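Local coordinates for protein alkaline serine protease AL20 (Nesterenkonia abyssinica, PDB 3CP7) that probably cleaves peptide bonds in proteins as a secreted, thermostable alkaline serine protease of the trypsin-like type, at residues A4-I9 against Q139-C144; D20-A25 against Y130-P135. One frame throughout, in Å; residues are numbered along the deposited sequence.

Interaction 1: A4-I9 against Q139-C144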
loop_
_atom_site.group_PDB
_atom_site.type_symbol
_atom_site.label_atom_id
_atom_site.label_comp_id
_atom_site.label_asym_id
_atom_site.label_seq_id
_atom_site.Cartn_x
_atom_site.Cartn_y
_atom_site.Cartn_z
ATOM N N ALA A 4 19.030 -23.661 9.769
ATOM C CA ALA A 4 20.271 -23.304 9.071
ATOM C C ALA A 4 20.224 -23.682 7.606
ATOM O O ALA A 4 20.865 -23.032 6.786
ATOM C CB ALA A 4 21.498 -23.910 9.735
ATOM N N ASP A 5 19.443 -24.701 7.269
ATOM C CA ASP A 5 19.353 -25.138 5.879
ATOM C C ASP A 5 18.433 -24.299 4.996
ATOM O O ASP A 5 18.430 -24.462 3.787
ATOM C CB ASP A 5 18.982 -26.615 5.810
ATOM C CG ASP A 5 20.149 -27.517 6.162
ATOM O OD1 ASP A 5 21.298 -27.193 5.768
ATOM O OD2 ASP A 5 19.915 -28.538 6.839
ATOM N N SER A 6 17.650 -23.411 5.596
ATOM C CA SER A 6 16.724 -22.573 4.826
ATOM C C SER A 6 16.714 -21.156 5.391
ATOM O O SER A 6 15.691 -20.711 5.923
ATOM C CB SER A 6 15.312 -23.179 4.842
ATOM O OG SER A 6 14.837 -23.329 6.168
ATOM N N PRO A 7 17.852 -20.443 5.309
ATOM C CA PRO A 7 18.008 -19.160 5.994
ATOM C C PRO A 7 17.177 -18.012 5.427
ATOM O O PRO A 7 17.100 -16.962 6.057
ATOM C CB PRO A 7 19.503 -18.857 5.840
ATOM C CG PRO A 7 19.891 -19.578 4.598
ATOM C CD PRO A 7 19.094 -20.840 4.608
ATOM N N HIS A 8 16.568 -18.214 4.261
ATOM C CA HIS A 8 15.604 -17.250 3.752
ATOM C C HIS A 8 14.349 -17.199 4.622
ATOM O O HIS A 8 13.678 -16.175 4.652
ATOM C CB HIS A 8 15.248 -17.541 2.291
ATOM C CG HIS A 8 14.947 -18.982 2.002
ATOM N ND1 HIS A 8 13.667 -19.492 2.022
ATOM C CD2 HIS A 8 15.756 -20.017 1.670
ATOM C CE1 HIS A 8 13.700 -20.779 1.710
ATOM N NE2 HIS A 8 14.958 -21.120 1.484
ATOM N N ILE A 9 14.045 -18.291 5.327
ATOM C CA ILE A 9 12.898 -18.306 6.253
ATOM C C ILE A 9 13.363 -17.748 7.600
ATOM O O ILE A 9 14.465 -18.068 8.056
ATOM C CB ILE A 9 12.327 -19.728 6.464
ATOM C CG1 ILE A 9 12.177 -20.472 5.133
ATOM C CG2 ILE A 9 10.979 -19.628 7.181
ATOM C CD1 ILE A 9 11.708 -21.915 5.274
ATOM N N GLN A 139 10.905 -21.021 19.167
ATOM C CA GLN A 139 12.350 -21.030 18.944
ATOM C C GLN A 139 12.782 -21.848 17.740
ATOM O O GLN A 139 13.946 -21.776 17.331
ATOM C CB GLN A 139 13.058 -21.556 20.199
ATOM C CG GLN A 139 12.733 -20.771 21.457
ATOM C CD GLN A 139 12.863 -19.272 21.258
ATOM O OE1 GLN A 139 13.941 -18.766 20.951
ATOM N NE2 GLN A 139 11.754 -18.554 21.419
ATOM N N GLU A 140 11.848 -22.616 17.186
ATOM C CA GLU A 140 12.135 -23.655 16.204
ATOM C C GLU A 140 11.384 -23.430 14.906
ATOM O O GLU A 140 10.256 -22.931 14.900
ATOM C CB GLU A 140 11.748 -25.028 16.757
ATOM C CG GLU A 140 12.488 -25.421 18.030
ATOM C CD GLU A 140 12.180 -26.833 18.487
ATOM O OE1 GLU A 140 11.502 -27.586 17.755
ATOM O OE2 GLU A 140 12.636 -27.203 19.585
ATOM N N LEU A 141 12.010 -23.822 13.806
ATOM C CA LEU A 141 11.339 -23.859 12.519
ATOM C C LEU A 141 10.544 -25.155 12.421
ATOM O O LEU A 141 11.100 -26.250 12.565
ATOM C CB LEU A 141 12.364 -23.773 11.395
ATOM C CG LEU A 141 11.806 -23.784 9.974
ATOM C CD1 LEU A 141 11.047 -22.489 9.673
ATOM C CD2 LEU A 141 12.953 -23.987 8.988
ATOM N N HIS A 142 9.240 -25.024 12.208
ATOM C CA HIS A 142 8.377 -26.171 12.002
ATOM C C HIS A 142 7.739 -26.146 10.623
ATOM O O HIS A 142 7.752 -25.116 9.935
ATOM C CB HIS A 142 7.321 -26.250 13.107
ATOM C CG HIS A 142 7.887 -26.672 14.422
ATOM N ND1 HIS A 142 7.998 -27.995 14.789
ATOM C CD2 HIS A 142 8.428 -25.951 15.432
ATOM C CE1 HIS A 142 8.560 -28.070 15.982
ATOM N NE2 HIS A 142 8.832 -26.846 16.394
ATOM N N SER A 143 7.185 -27.279 10.216
ATOM C CA SER A 143 6.601 -27.411 8.889
ATOM C C SER A 143 5.298 -28.189 8.894
ATOM O O SER A 143 5.029 -28.974 9.821
ATOM C CB SER A 143 7.590 -28.083 7.934
ATOM O OG SER A 143 7.764 -29.449 8.275
ATOM N N CYS A 144 4.526 -27.977 7.835
ATOM C CA CYS A 144 3.311 -28.735 7.542
ATOM C C CYS A 144 3.346 -29.037 6.061
ATOM O O CYS A 144 3.952 -28.295 5.289
ATOM C CB CYS A 144 2.062 -27.915 7.863
ATOM S SG CYS A 144 1.909 -27.468 9.588
#

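Interaction 2: D20-A25 against Y130-P135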
loop_
_atom_site.group_PDB
_atom_site.type_symbol
_atom_site.label_atom_id
_atom_site.label_comp_id
_atom_site.label_asym_id
_atom_site.label_seq_id
_atom_site.Cartn_x
_atom_site.Cartn_y
_atom_site.Cartn_z
ATOM N N ASP A 20 3.743 -6.925 22.654
ATOM C CA ASP A 20 4.747 -7.528 21.773
ATOM C C ASP A 20 4.250 -8.839 21.188
ATOM O O ASP A 20 3.667 -9.669 21.895
ATOM C CB ASP A 20 6.049 -7.767 22.534
ATOM C CG ASP A 20 6.614 -6.499 23.131
ATOM O OD1 ASP A 20 6.336 -5.403 22.591
ATOM O OD2 ASP A 20 7.335 -6.596 24.150
ATOM N N PHE A 21 4.496 -9.014 19.890
ATOM C CA PHE A 21 4.005 -10.171 19.152
ATOM C C PHE A 21 5.100 -10.782 18.292
ATOM O O PHE A 21 6.155 -10.188 18.095
ATOM C CB PHE A 21 2.799 -9.773 18.295
ATOM C CG PHE A 21 1.627 -9.301 19.103
ATOM C CD1 PHE A 21 1.496 -7.951 19.438
ATOM C CD2 PHE A 21 0.670 -10.207 19.548
ATOM C CE1 PHE A 21 0.418 -7.515 20.217
ATOM C CE2 PHE A 21 -0.417 -9.783 20.316
ATOM C CZ PHE A 21 -0.539 -8.435 20.653
ATOM N N VAL A 22 4.828 -11.982 17.791
ATOM C CA VAL A 22 5.757 -12.695 16.929
ATOM C C VAL A 22 5.029 -13.266 15.702
ATOM O O VAL A 22 3.832 -13.545 15.737
ATOM C CB VAL A 22 6.531 -13.787 17.725
ATOM C CG1 VAL A 22 5.592 -14.850 18.281
ATOM C CG2 VAL A 22 7.622 -14.383 16.910
ATOM N N CYS A 23 5.769 -13.397 14.609
ATOM C CA CYS A 23 5.238 -13.920 13.347
ATOM C C CYS A 23 6.388 -14.637 12.635
ATOM O O CYS A 23 7.432 -14.926 13.250
ATOM C CB CYS A 23 4.655 -12.784 12.483
ATOM S SG CYS A 23 2.853 -12.535 12.611
ATOM N N SER A 24 6.203 -14.920 11.348
ATOM C CA SER A 24 7.240 -15.529 10.525
ATOM C C SER A 24 7.243 -14.794 9.188
ATOM O O SER A 24 6.307 -14.056 8.871
ATOM C CB SER A 24 6.930 -17.013 10.329
ATOM O OG SER A 24 6.846 -17.701 11.576
ATOM N N ALA A 25 8.299 -14.992 8.403
ATOM C CA ALA A 25 8.391 -14.383 7.079
ATOM C C ALA A 25 9.442 -15.102 6.252
ATOM O O ALA A 25 10.112 -16.016 6.735
ATOM C CB ALA A 25 8.726 -12.900 7.191
ATOM N N TYR A 130 7.475 -20.277 12.612
ATOM C CA TYR A 130 7.970 -20.307 13.979
ATOM C C TYR A 130 6.804 -20.251 14.971
ATOM O O TYR A 130 6.599 -19.231 15.637
ATOM C CB TYR A 130 8.936 -19.150 14.211
ATOM C CG TYR A 130 10.272 -19.359 13.540
ATOM C CD1 TYR A 130 10.466 -19.025 12.193
ATOM C CD2 TYR A 130 11.335 -19.918 14.242
ATOM C CE1 TYR A 130 11.686 -19.225 11.570
ATOM C CE2 TYR A 130 12.567 -20.128 13.627
ATOM C CZ TYR A 130 12.737 -19.770 12.294
ATOM O OH TYR A 130 13.950 -19.963 11.674
ATOM N N PRO A 131 6.062 -21.362 15.095
ATOM C CA PRO A 131 4.927 -21.349 16.025
ATOM C C PRO A 131 5.425 -21.125 17.454
ATOM O O PRO A 131 6.479 -21.651 17.837
ATOM C CB PRO A 131 4.320 -22.748 15.865
ATOM C CG PRO A 131 5.442 -23.592 15.342
ATOM C CD PRO A 131 6.233 -22.676 14.448
ATOM N N ALA A 132 4.674 -20.343 18.226
ATOM C CA ALA A 132 5.134 -19.892 19.533
ATOM C C ALA A 132 4.216 -20.280 20.689
ATOM O O ALA A 132 4.587 -20.113 21.848
ATOM C CB ALA A 132 5.385 -18.380 19.518
ATOM N N ALA A 133 3.031 -20.787 20.382
ATOM C CA ALA A 133 2.120 -21.256 21.431
ATOM C C ALA A 133 2.233 -22.765 21.602
ATOM O O ALA A 133 2.517 -23.484 20.645
ATOM C CB ALA A 133 0.692 -20.855 21.107
ATOM N N ALA A 134 2.005 -23.238 22.829
ATOM C CA ALA A 134 2.069 -24.669 23.153
ATOM C C ALA A 134 1.386 -25.554 22.100
ATOM O O ALA A 134 0.281 -25.232 21.649
ATOM C CB ALA A 134 1.453 -24.922 24.538
ATOM N N PRO A 135 2.015 -26.685 21.721
ATOM C CA PRO A 135 3.235 -27.320 22.232
ATOM C C PRO A 135 4.510 -26.851 21.522
ATOM O O PRO A 135 5.467 -27.633 21.366
ATOM C CB PRO A 135 2.990 -28.787 21.910
ATOM C CG PRO A 135 2.264 -28.738 20.596
ATOM C CD PRO A 135 1.432 -27.475 20.617
#

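Interaction 1: A4-I9 against Q139-C144
Leu141 meets segment 4-9, near the N-terminus, with both branches of its fork, one methyl on Ile9 and the other on Ser6. Segment 139-144 comes to this point from a polar loop: Gln139 and Glu140 turn elsewhere, their side chains hydrogen-bonding to the hydroxyls of Tyr61 and Tyr63. Leu141 then projects inward, its CG anti to the backbone N (chi1 -179°), which carries the two methyls up to the Ser6 to Ile9 turn. Leu141 CD1 lies 3.8 Å from Ile9 CG2, and the two side chains cross at about a right angle. Leu141 CD2 sits 3.5 Å from Ser6 OG, a van der Waals approach of a methyl to a hydroxyl. Segment 4-9 is shaped by a type I beta turn, closed by Ile9 N to Ser6 O at 3.0 Å, that presents both residues to the one leucine. Past Leu141 the chain enters strand 142-150, where Ser143, like Ile9 and Leu141, touches Tyr128. The contact packs the lead-in to strand 9-16 of the first barrel on the second sheet of the trypsin-like fold. No hydrogen bond spans the two segments; van der Waals contact and probably the removal of apolar surface from water, shared with Tyr128, hold them together here.

Interaction 2: D20-A25 against Y130-P135
Ser24 and Tyr130 meet hydroxyl to backbone, while two residues further along the loop Ala132 meets Val22 methyl to methyl. Ser24 OG stands anti to its own carbonyl carbon (chi1 -59°), and from there it accepts the amide N-H of Tyr130 at 2.8 Å from Tyr130 N, with an N-H...O angle of 158°. The same oxygen lies at the edge of the Tyr130 ring, in its plane, 3.9 Å from Tyr130 CD1. The phenol therefore runs past the serine instead of covering it, and its OH reaches on to the carbonyl of Tyr61. Nearer the surface, Val22 points CG1 at the loop and brings it 3.7 Å from Ala132 CB, a small apolar patch beside the polar one. Ser24 OG is gripped a second time, giving its proton to the carbonyl of Gly167, close in sequence to Ser169, the probable nucleophile of a Ser-His-Asp triad. With alanine in place of Ser24, the buried Tyr130 amide would probably lose its acceptor and the Gly167 carbonyl this donor. One buried hydroxyl, acting as acceptor and donor together, thus links a strand of the first barrel to two loops of the second half of the protease.

In the fold
Taken together, the two contacts exemplify how the halves of a trypsin-like fold are joined by side-chain packing together with single hydrogen bonds, main chain included. Interaction 2 is nested along the chain inside the loop closed by interaction 1, and their centres lie about 13 Å apart. Segment 4-9 leads into strand 9-16 of the first barrel and segment 20-25 lies on its antiparallel neighbour 19-27; segment 130-135 lies in the loop between strands 124-129 and 142-150 of the second sheet, and segment 139-144 runs from that loop into strand 142-150. Tyr130 packs on Glu140 and Leu141, and Ile9 on Ala25, so the two contacts touch; Ser24 of interaction 2 lies near the probable catalytic triad.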